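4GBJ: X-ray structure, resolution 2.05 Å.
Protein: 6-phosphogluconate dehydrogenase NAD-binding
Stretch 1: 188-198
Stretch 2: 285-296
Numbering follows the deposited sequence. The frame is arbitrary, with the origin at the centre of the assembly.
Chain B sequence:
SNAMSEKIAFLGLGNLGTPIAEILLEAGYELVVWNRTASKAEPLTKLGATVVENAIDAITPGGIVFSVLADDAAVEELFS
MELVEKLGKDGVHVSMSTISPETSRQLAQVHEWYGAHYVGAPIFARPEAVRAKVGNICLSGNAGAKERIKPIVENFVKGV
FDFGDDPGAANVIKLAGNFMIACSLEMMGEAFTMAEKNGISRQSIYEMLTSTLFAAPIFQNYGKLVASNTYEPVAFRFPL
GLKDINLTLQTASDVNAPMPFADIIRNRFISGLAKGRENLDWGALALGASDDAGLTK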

HETATM    1  N   MSE B 188      -6.308   4.654   2.182  1.00 19.13           N
HETATM    2  CA  MSE B 188      -7.615   3.982   2.192  1.00 16.59           C
HETATM    3  C   MSE B 188      -8.695   4.877   2.859  1.00 22.93           C
HETATM    4  O   MSE B 188      -9.802   4.978   2.340  1.00 23.92           O
HETATM    5  CB  MSE B 188      -7.546   2.626   2.864  1.00 17.47           C
HETATM    6  CG  MSE B 188      -6.916   1.610   1.957  1.00 21.61           C
HETATM    7 SE   MSE B 188      -6.914  -0.224   2.563  0.72 21.26          SE
HETATM    8  CE  MSE B 188      -5.700  -0.221   4.026  1.00 20.67           C
ATOM      9  N   GLY B 189      -8.363   5.545   3.948  1.00 18.93           N
ATOM     10  CA  GLY B 189      -9.282   6.512   4.552  1.00 20.53           C
ATOM     11  C   GLY B 189      -9.721   7.587   3.565  1.00 24.14           C
ATOM     12  O   GLY B 189     -10.912   7.852   3.382  1.00 23.76           O
ATOM     13  N   GLU B 190      -8.757   8.147   2.843  1.00 19.31           N
ATOM     14  CA  GLU B 190      -9.024   9.181   1.844  1.00 19.41           C
ATOM     15  C   GLU B 190      -9.845   8.653   0.715  1.00 23.67           C
ATOM     16  O   GLU B 190     -10.854   9.259   0.331  1.00 23.16           O
ATOM     17  CB  GLU B 190      -7.705   9.770   1.283  1.00 20.22           C
ATOM     18  CG  GLU B 190      -6.950  10.582   2.335  1.00 18.99           C
ATOM     19  CD  GLU B 190      -5.693  11.282   1.836  1.00 22.70           C
ATOM     20  OE1 GLU B 190      -5.662  11.615   0.644  1.00 17.17           O
ATOM     21  OE2 GLU B 190      -4.715  11.448   2.600  1.00 22.98           O
ATOM     22  N   ALA B 191      -9.405   7.526   0.154  1.00 21.87           N
ATOM     23  CA  ALA B 191     -10.058   6.909  -1.000  1.00 19.19           C
ATOM     24  C   ALA B 191     -11.436   6.415  -0.656  1.00 21.82           C
ATOM     25  O   ALA B 191     -12.373   6.702  -1.411  1.00 20.13           O
ATOM     26  CB  ALA B 191      -9.212   5.765  -1.551  1.00 20.19           C
ATOM     27  N   PHE B 192     -11.608   5.751   0.511  1.00 18.86           N
ATOM     28  CA  PHE B 192     -12.928   5.207   0.889  1.00 18.37           C
ATOM     29  C   PHE B 192     -13.907   6.268   1.276  1.00 22.51           C
ATOM     30  O   PHE B 192     -15.089   6.112   0.963  1.00 22.27           O
ATOM     31  CB  PHE B 192     -12.838   4.174   1.992  1.00 20.64           C
ATOM     32  CG  PHE B 192     -12.054   2.889   1.770  1.00 20.54           C
ATOM     33  CD1 PHE B 192     -11.411   2.633   0.555  1.00 19.37           C
ATOM     34  CD2 PHE B 192     -11.940   1.948   2.785  1.00 22.44           C
ATOM     35  CE1 PHE B 192     -10.652   1.480   0.374  1.00 20.43           C
ATOM     36  CE2 PHE B 192     -11.201   0.773   2.590  1.00 25.42           C
ATOM     37  CZ  PHE B 192     -10.529   0.565   1.394  1.00 22.54           C
ATOM     38  N   THR B 193     -13.429   7.411   1.816  1.00 20.17           N
ATOM     39  CA  THR B 193     -14.260   8.584   2.117  1.00 19.29           C
ATOM     40  C   THR B 193     -14.689   9.261   0.844  1.00 21.98           C
ATOM     41  O   THR B 193     -15.845   9.654   0.762  1.00 22.63           O
ATOM     42  CB  THR B 193     -13.513   9.546   3.078  1.00 24.18           C
ATOM     43  OG1 THR B 193     -13.300   8.821   4.272  1.00 24.33           O
ATOM     44  CG2 THR B 193     -14.302  10.806   3.396  1.00 23.91           C
HETATM   45  N   MSE B 194     -13.801   9.412  -0.155  1.00 18.91           N
HETATM   46  CA  MSE B 194     -14.195   9.990  -1.429  1.00 18.50           C
HETATM   47  C   MSE B 194     -15.332   9.165  -2.045  1.00 23.98           C
HETATM   48  O   MSE B 194     -16.292   9.712  -2.620  1.00 25.58           O
HETATM   49  CB  MSE B 194     -13.006  10.055  -2.444  1.00 20.30           C
HETATM   50  CG  MSE B 194     -13.474  10.357  -3.944  1.00 23.64           C
HETATM   51 SE   MSE B 194     -11.882  10.594  -5.068  0.67 30.66          SE
HETATM   52  CE  MSE B 194     -11.323   8.710  -5.288  1.00 30.54           C
ATOM     53  N   ALA B 195     -15.177   7.832  -2.006  1.00 20.91           N
ATOM     54  CA  ALA B 195     -16.187   6.916  -2.542  1.00 20.75           C
ATOM     55  C   ALA B 195     -17.485   7.074  -1.757  1.00 24.21           C
ATOM     56  O   ALA B 195     -18.558   7.294  -2.352  1.00 24.31           O
ATOM     57  CB  ALA B 195     -15.665   5.478  -2.470  1.00 22.63           C
ATOM     58  N   GLU B 196     -17.390   7.083  -0.417  1.00 20.68           N
ATOM     59  CA  GLU B 196     -18.568   7.210   0.432  1.00 23.17           C
ATOM     60  C   GLU B 196     -19.357   8.480   0.143  1.00 25.36           C
ATOM     61  O   GLU B 196     -20.573   8.446   0.017  1.00 26.24           O
ATOM     62  CB  GLU B 196     -18.161   7.162   1.891  1.00 24.33           C
ATOM     63  CG  GLU B 196     -19.327   7.266   2.847  1.00 29.73           C
ATOM     64  CD  GLU B 196     -18.908   7.229   4.298  1.00 38.45           C
ATOM     65  OE1 GLU B 196     -17.684   7.199   4.578  1.00 30.43           O
ATOM     66  OE2 GLU B 196     -19.813   7.258   5.159  1.00 34.26           O
ATOM     67  N   LYS B 197     -18.680   9.588  -0.008  1.00 24.27           N
ATOM     68  CA  LYS B 197     -19.375  10.858  -0.293  1.00 26.04           C
ATOM     69  C   LYS B 197     -19.924  10.871  -1.719  1.00 32.78           C
ATOM     70  O   LYS B 197     -20.784  11.664  -2.005  1.00 31.91           O
ATOM     71  CB  LYS B 197     -18.409  11.988   0.002  1.00 29.24           C
ATOM     72  CG  LYS B 197     -18.177  11.973   1.504  1.00 29.35           C
ATOM     73  CD  LYS B 197     -17.940  13.250   2.040  1.00 38.92           C
ATOM     74  CE  LYS B 197     -19.139  14.174   2.089  1.00 26.27           C
ATOM     75  NZ  LYS B 197     -18.577  15.492   2.380  1.00 29.34           N
ATOM     76  N   ASN B 198     -19.478   9.935  -2.584  1.00 30.43           N
ATOM     77  CA  ASN B 198     -20.023   9.731  -3.932  1.00 31.14           C
ATOM     78  C   ASN B 198     -21.139   8.709  -3.927  1.00 37.11           C
ATOM     79  O   ASN B 198     -21.572   8.325  -4.999  1.00 40.51           O
ATOM     80  CB  ASN B 198     -18.941   9.320  -4.923  1.00 30.56           C
ATOM     81  CG  ASN B 198     -18.350  10.496  -5.626  1.00 41.15           C
ATOM     82  OD1 ASN B 198     -18.938  11.017  -6.574  1.00 37.36           O
ATOM     83  ND2 ASN B 198     -17.235  10.989  -5.139  1.00 33.62           N
ATOM     84  N   LEU B 285      -6.397   6.261  12.813  1.00 22.60           N
ATOM     85  CA  LEU B 285      -5.835   7.450  12.163  1.00 22.89           C
ATOM     86  C   LEU B 285      -6.665   7.726  10.880  1.00 24.34           C
ATOM     87  O   LEU B 285      -6.807   8.889  10.450  1.00 23.22           O
ATOM     88  CB  LEU B 285      -4.329   7.275  11.839  1.00 22.52           C
ATOM     89  CG  LEU B 285      -3.989   6.317  10.681  1.00 26.67           C
ATOM     90  CD1 LEU B 285      -3.983   7.018   9.331  1.00 26.64           C
ATOM     91  CD2 LEU B 285      -2.658   5.629  10.925  1.00 26.20           C
ATOM     92  N   ALA B 286      -7.207   6.642  10.264  1.00 20.42           N
ATOM     93  CA  ALA B 286      -7.995   6.732   9.032  1.00 21.88           C
ATOM     94  C   ALA B 286      -9.331   7.507   9.193  1.00 26.98           C
ATOM     95  O   ALA B 286      -9.905   7.907   8.169  1.00 25.46           O
ATOM     96  CB  ALA B 286      -8.255   5.346   8.463  1.00 23.11           C
ATOM     97  N   LEU B 287      -9.807   7.731  10.450  1.00 22.82           N
ATOM     98  CA  LEU B 287     -10.985   8.544  10.732  1.00 23.32           C
ATOM     99  C   LEU B 287     -10.786   9.988  10.427  1.00 26.38           C
ATOM    100  O   LEU B 287     -11.788  10.668  10.257  1.00 24.39           O
ATOM    101  CB  LEU B 287     -11.466   8.432  12.197  1.00 24.01           C
ATOM    102  CG  LEU B 287     -12.283   7.226  12.540  1.00 30.18           C
ATOM    103  CD1 LEU B 287     -12.666   7.240  14.009  1.00 30.94           C
ATOM    104  CD2 LEU B 287     -13.597   7.187  11.710  1.00 32.61           C
ATOM    105  N   GLY B 288      -9.548  10.488  10.363  1.00 25.07           N
ATOM    106  CA  GLY B 288      -9.327  11.907  10.045  1.00 23.21           C
ATOM    107  C   GLY B 288      -9.911  12.330   8.707  1.00 22.19           C
ATOM    108  O   GLY B 288     -10.418  13.441   8.561  1.00 23.22           O
ATOM    109  N   ALA B 289      -9.840  11.454   7.719  1.00 20.43           N
ATOM    110  CA  ALA B 289     -10.379  11.746   6.372  1.00 22.80           C
ATOM    111  C   ALA B 289     -11.896  11.908   6.447  1.00 25.11           C
ATOM    112  O   ALA B 289     -12.443  12.708   5.700  1.00 25.11           O
ATOM    113  CB  ALA B 289     -10.027  10.626   5.391  1.00 24.29           C
ATOM    114  N   SER B 290     -12.558  11.145   7.369  1.00 19.10           N
ATOM    115  CA  SER B 290     -14.005  11.190   7.596  1.00 21.43           C
ATOM    116  C   SER B 290     -14.356  12.491   8.286  1.00 27.48           C
ATOM    117  O   SER B 290     -15.280  13.177   7.851  1.00 25.75           O
ATOM    118  CB  SER B 290     -14.474   9.992   8.406  1.00 23.90           C
ATOM    119  OG  SER B 290     -14.290   8.808   7.650  1.00 27.41           O
ATOM    120  N   ASP B 291     -13.552  12.869   9.292  1.00 23.19           N
ATOM    121  CA  ASP B 291     -13.682  14.157   9.981  1.00 23.55           C
ATOM    122  C   ASP B 291     -13.616  15.329   9.028  1.00 25.82           C
ATOM    123  O   ASP B 291     -14.474  16.181   9.055  1.00 26.59           O
ATOM    124  CB  ASP B 291     -12.581  14.345  11.010  1.00 24.67           C
ATOM    125  CG  ASP B 291     -12.552  13.346  12.104  1.00 32.63           C
ATOM    126  OD1 ASP B 291     -13.634  12.794  12.432  1.00 37.60           O
ATOM    127  OD2 ASP B 291     -11.469  13.176  12.724  1.00 30.67           O
ATOM    128  N   ASP B 292     -12.609  15.367   8.192  1.00 20.55           N
ATOM    129  CA  ASP B 292     -12.404  16.455   7.219  1.00 19.79           C
ATOM    130  C   ASP B 292     -13.457  16.540   6.186  1.00 25.71           C
ATOM    131  O   ASP B 292     -13.699  17.634   5.695  1.00 28.83           O
ATOM    132  CB  ASP B 292     -11.086  16.326   6.475  1.00 20.45           C
ATOM    133  CG  ASP B 292      -9.856  16.469   7.323  1.00 31.71           C
ATOM    134  OD1 ASP B 292      -9.990  16.888   8.475  1.00 27.85           O
ATOM    135  OD2 ASP B 292      -8.735  16.251   6.786  1.00 38.94           O
ATOM    136  N   ALA B 293     -14.096  15.436   5.855  1.00 22.98           N
ATOM    137  CA  ALA B 293     -15.184  15.410   4.893  1.00 22.77           C
ATOM    138  C   ALA B 293     -16.573  15.570   5.557  1.00 26.49           C
ATOM    139  O   ALA B 293     -17.567  15.348   4.885  1.00 26.26           O
ATOM    140  CB  ALA B 293     -15.130  14.110   4.088  1.00 24.30           C
ATOM    141  N   GLY B 294     -16.624  15.962   6.817  1.00 24.84           N
ATOM    142  CA  GLY B 294     -17.854  16.236   7.577  1.00 27.12           C
ATOM    143  C   GLY B 294     -18.700  15.036   7.948  1.00 34.38           C
ATOM    144  O   GLY B 294     -19.905  15.192   8.123  1.00 36.37           O
ATOM    145  N   LEU B 295     -18.117  13.836   8.019  1.00 30.21           N
ATOM    146  CA  LEU B 295     -18.878  12.614   8.304  1.00 32.01           C
ATOM    147  C   LEU B 295     -18.806  12.148   9.750  1.00 44.19           C
ATOM    148  O   LEU B 295     -19.222  11.019  10.022  1.00 48.09           O
ATOM    149  CB  LEU B 295     -18.385  11.456   7.420  1.00 30.14           C
ATOM    150  CG  LEU B 295     -18.558  11.687   5.946  1.00 33.88           C
ATOM    151  CD1 LEU B 295     -17.905  10.582   5.172  1.00 32.77           C
ATOM    152  CD2 LEU B 295     -20.046  11.809   5.607  1.00 36.10           C
ATOM    153  N   THR B 296     -18.329  12.962  10.668  1.00 42.68           N
ATOM    154  CA  THR B 296     -18.257  12.544  12.084  1.00 93.80           C
ATOM    155  C   THR B 296     -19.667  12.313  12.644  1.00110.10           C
ATOM    156  O   THR B 296     -20.116  11.167  12.688  1.00 78.18           O
ATOM    157  CB  THR B 296     -17.484  13.572  12.935  1.00104.03           C
ATOM    158  OG1 THR B 296     -16.176  13.729  12.388  1.00100.72           O
ATOM    159  CG2 THR B 296     -17.359  13.157  14.410  1.00103.66           C
TER
HETATM  160  O   HOH W   1     -12.053   7.328   6.728  1.00 30.46           O
HETATM  161  O   HOH W   2     -16.747   7.685   7.086  1.00 31.60           O

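How do the two backbones come so close at the start of the contact? Small residues face each other there: the CA atoms of Gly189 and Ala286 are 4.7 Å apart, and Gly189 CA lies 3.9 Å from Ala286 O. Glycine suits this place because a CB in ideal geometry would point toward the second stretch and clash with that carbonyl oxygen. One turn further along the second stretch, Ala289 directs its single methyl toward the first helix, where CB packs 3.5 Å from Gly189 O and 3.8 Å from Glu190 N. The CA-to-CB bond of Glu190 points away from the second stretch; its backbone N comes closest to Ala289 CB, and its CG still lies 4.3 Å from that methyl. In all, the two stretches bury 385 Å² between them, both sides summed.

What does Thr193 do at the centre? Its m rotamer (chi1 -62°) brings OG1 back along its own helix to donate a 2.7 Å hydrogen bond to Gly189 O, which also accepts the backbone N of Thr193. CG2 faces the second stretch, packing 3.5 Å from Ala293 CB and 4.0 Å from Leu295 CD1, and lies 3.5 Å from Ala289 O, where it is in van der Waals contact. A branched side chain with one polar and one apolar arm fits this buried site well.

How are the polar groups linked where they do not bond directly? Thr193 OG1 and Ser290 OG are 3.5 Å apart, and a water joins them. It donates to Thr193 OG1 at 3.1 Å and to Ala286 O at 2.7 Å, and lies 2.8 Å from Ser290 OG, in hydrogen-bonding contact. Ser290, with chi1 at -66°, also meets a second water, its OG again 2.8 Å from the water oxygen; that water donates to Glu196 OE1 at 2.7 Å. The short hydroxyl side chain of Ser290 suits a place where its OG meets both waters. The extended side chain of Glu196, t at both chi1 and chi2, carries the carboxylate out to this second water.

What fastens the far end? Lys197 supplies the one direct hydrogen bond between the stretches, from NZ to Ala293 O at 2.7 Å. Its chain bends to reach it: chi1 is m, chi2 lies off the wells at -148°, chi3 is p and chi4 is t. Along the way CD passes 3.6 Å from Ala293 CB, so the lysine's methylenes pack on the alanine while its amine binds the carbonyl. Ala293 is the first residue after the helix to leave helical phi/psi, and its carbonyl oxygen is the one that takes the lysine amine. Beyond it, Leu295 (chi1 m, chi2 t) turns back toward the first helix, placing CD1 3.9 Å from Lys197 CG and 3.4 Å from Glu196 OE1.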